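Side-chain contact in oxidoreductase, putative (Neosartorya fumigata, PDB 6SKX), which probably acts as an NADPH-dependent reductive aminase, reducing imines formed from carbonyl compounds and amines to the corresponding amines: residues D53-S58 / A76-H81. Residues are numbered along the deposited sequence; the frame is centred on the assembly and turned at random.
Sequences DGINAS and AGALDH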
ATOM      1  N   ASP A  53       3.057  11.363 -42.527  1.00 54.02           N
ATOM      2  CA  ASP A  53       1.969  10.430 -42.924  1.00 56.19           C
ATOM      3  C   ASP A  53       1.046  10.141 -41.734  1.00 60.00           C
ATOM      4  O   ASP A  53      -0.192  10.128 -41.937  1.00 58.84           O
ATOM      5  CB  ASP A  53       2.540   9.145 -43.511  1.00 68.95           C
ATOM      6  CG  ASP A  53       3.129   9.374 -44.893  1.00 69.24           C
ATOM      7  OD1 ASP A  53       3.052  10.521 -45.370  1.00 63.15           O
ATOM      8  OD2 ASP A  53       3.645   8.419 -45.473  1.00 61.63           O
ATOM      9  N   GLY A  54       1.614   9.958 -40.542  1.00 57.39           N
ATOM     10  CA  GLY A  54       0.866   9.632 -39.312  1.00 56.72           C
ATOM     11  C   GLY A  54      -0.045  10.782 -38.928  1.00 56.11           C
ATOM     12  O   GLY A  54      -1.209  10.522 -38.607  1.00 46.67           O
ATOM     13  N   ILE A  55       0.467  12.016 -39.008  1.00 54.16           N
ATOM     14  CA  ILE A  55      -0.306  13.274 -38.771  1.00 54.03           C
ATOM     15  C   ILE A  55      -1.367  13.436 -39.865  1.00 45.91           C
ATOM     16  O   ILE A  55      -2.487  13.831 -39.516  1.00 48.10           O
ATOM     17  CB  ILE A  55       0.622  14.507 -38.698  1.00 57.83           C
ATOM     18  CG1 ILE A  55       1.621  14.411 -37.540  1.00 55.68           C
ATOM     19  CG2 ILE A  55      -0.204  15.789 -38.625  1.00 53.07           C
ATOM     20  CD1 ILE A  55       0.965  14.274 -36.194  1.00 58.99           C
ATOM     21  N   ASN A  56      -1.064  13.137 -41.136  1.00 47.83           N
ATOM     22  CA  ASN A  56      -2.079  13.293 -42.214  1.00 52.02           C
ATOM     23  C   ASN A  56      -3.099  12.141 -42.237  1.00 51.33           C
ATOM     24  O   ASN A  56      -4.117  12.342 -42.895  1.00 47.68           O
ATOM     25  CB  ASN A  56      -1.436  13.571 -43.575  1.00 55.38           C
ATOM     26  CG  ASN A  56      -0.889  14.986 -43.650  1.00 59.94           C
ATOM     27  OD1 ASN A  56       0.287  15.174 -43.927  1.00 63.46           O
ATOM     28  ND2 ASN A  56      -1.693  15.983 -43.298  1.00 56.64           N
ATOM     29  N   ALA A  57      -2.864  11.037 -41.535  1.00 48.16           N
ATOM     30  CA  ALA A  57      -3.786   9.880 -41.599  1.00 49.15           C
ATOM     31  C   ALA A  57      -5.115  10.155 -40.893  1.00 47.46           C
ATOM     32  O   ALA A  57      -6.075   9.485 -41.226  1.00 51.52           O
ATOM     33  CB  ALA A  57      -3.120   8.655 -41.044  1.00 50.72           C
ATOM     34  N   SER A  58      -5.146  11.099 -39.958  1.00 44.94           N
ATOM     35  CA  SER A  58      -6.394  11.392 -39.216  1.00 46.77           C
ATOM     36  C   SER A  58      -6.313  12.758 -38.543  1.00 43.09           C
ATOM     37  O   SER A  58      -5.224  13.250 -38.369  1.00 47.10           O
ATOM     38  CB  SER A  58      -6.618  10.332 -38.176  1.00 42.50           C
ATOM     39  OG  SER A  58      -7.855  10.511 -37.537  1.00 40.25           O
ATOM     40  N   ALA A  76       9.311  16.365 -34.762  1.00 73.81           N
ATOM     41  CA  ALA A  76      10.156  17.557 -35.074  1.00 77.56           C
ATOM     42  C   ALA A  76      10.092  17.931 -36.567  1.00 74.15           C
ATOM     43  O   ALA A  76      10.073  19.128 -36.868  1.00 78.57           O
ATOM     44  CB  ALA A  76      11.586  17.321 -34.650  1.00 68.72           C
ATOM     45  N   GLY A  77      10.031  16.952 -37.472  1.00 75.97           N
ATOM     46  CA  GLY A  77       9.974  17.198 -38.926  1.00 73.09           C
ATOM     47  C   GLY A  77       8.557  17.334 -39.482  1.00 78.58           C
ATOM     48  O   GLY A  77       8.419  17.206 -40.720  1.00 78.09           O
ATOM     49  N   ALA A  78       7.532  17.577 -38.649  1.00 63.45           N
ATOM     50  CA  ALA A  78       6.114  17.535 -39.080  1.00 66.02           C
ATOM     51  C   ALA A  78       5.263  18.631 -38.426  1.00 62.16           C
ATOM     52  O   ALA A  78       4.036  18.586 -38.602  1.00 61.57           O
ATOM     53  CB  ALA A  78       5.546  16.174 -38.756  1.00 77.35           C
ATOM     54  N   LEU A  79       5.865  19.603 -37.742  1.00 58.96           N
ATOM     55  CA  LEU A  79       5.111  20.664 -37.026  1.00 65.45           C
ATOM     56  C   LEU A  79       4.197  21.426 -37.998  1.00 66.14           C
ATOM     57  O   LEU A  79       3.133  21.870 -37.545  1.00 65.14           O
ATOM     58  CB  LEU A  79       6.111  21.598 -36.339  1.00 80.80           C
ATOM     59  CG  LEU A  79       7.039  20.929 -35.328  1.00 86.11           C
ATOM     60  CD1 LEU A  79       8.134  21.896 -34.886  1.00 89.47           C
ATOM     61  CD2 LEU A  79       6.251  20.409 -34.133  1.00 79.34           C
ATOM     62  N   ASP A  80       4.570  21.545 -39.281  1.00 65.73           N
ATOM     63  CA  ASP A  80       3.794  22.284 -40.323  1.00 69.07           C
ATOM     64  C   ASP A  80       2.473  21.565 -40.660  1.00 72.42           C
ATOM     65  O   ASP A  80       1.679  22.168 -41.420  1.00 64.94           O
ATOM     66  CB  ASP A  80       4.574  22.428 -41.646  1.00 78.25           C
ATOM     67  CG  ASP A  80       5.847  23.280 -41.617  1.00 81.94           C
ATOM     68  OD1 ASP A  80       6.030  24.081 -40.668  1.00 74.62           O
ATOM     69  OD2 ASP A  80       6.656  23.136 -42.559  1.00 82.44           O
ATOM     70  N   HIS A  81       2.228  20.325 -40.191  1.00 56.74           N
ATOM     71  CA  HIS A  81       1.023  19.556 -40.604  1.00 53.75           C
ATOM     72  C   HIS A  81      -0.042  19.545 -39.507  1.00 55.02           C
ATOM     73  O   HIS A  81      -1.144  19.015 -39.778  1.00 56.79           O
ATOM     74  CB  HIS A  81       1.444  18.174 -41.082  1.00 59.34           C
ATOM     75  CG  HIS A  81       2.245  18.217 -42.340  1.00 64.89           C
ATOM     76  ND1 HIS A  81       3.630  18.404 -42.336  1.00 71.01           N
ATOM     77  CD2 HIS A  81       1.873  18.104 -43.639  1.00 66.35           C
ATOM     78  CE1 HIS A  81       4.072  18.369 -43.577  1.00 67.71           C
ATOM     79  NE2 HIS A  81       3.012  18.181 -44.397  1.00 63.46           N
TER
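I55 and H81 carry a small van der Waals contact of mixed character in the N-terminal Rossmann-type NADP-binding domain, between helix 51-56 and the loop that leads from helix 68-75 to strand 86-89. Only 170 Å² is buried, both sides summed, and the backbones come nearest where the CA of I55 lies 6.7 Å from the CA of H81. The methyl branch of I55 does the touching: CG2, set anti to the backbone N by a chi1 of -62°, sits 3.8 Å from CB of H81 and 3.6 Å from its carbonyl O. The other branch of I55 reaches the same loop more loosely, with CG1 4.5 Å from the methyl CB of A78. F7 of strand 3-7 and L82 also pack on I55, which joins the helix to both the central sheet and the loop, while V52, one turn earlier on the helix, touches A78 and H81. Toward the exposed side of the contact, the end of the N56 side chain approaches the imidazole of H81, its amide plane turned 80° from the ring. A 3-10 turn shapes the loop at this point, with H81 N donating to A78 O at 3.0 Å; that same carbonyl oxygen lies in the plane of the H81 ring, at its edge. K85 NZ is hydrogen-bonded to the carbonyl oxygens of I55 and S58. The cofactor site is not part of the contact, the side chain of I55 being about 10 Å from that of the NADP-binding residue L65. The backbone of H81 directs CB toward I55, and a chi1 of -67°, with CG anti to the carbonyl carbon, swings the ring to the N56 side chain.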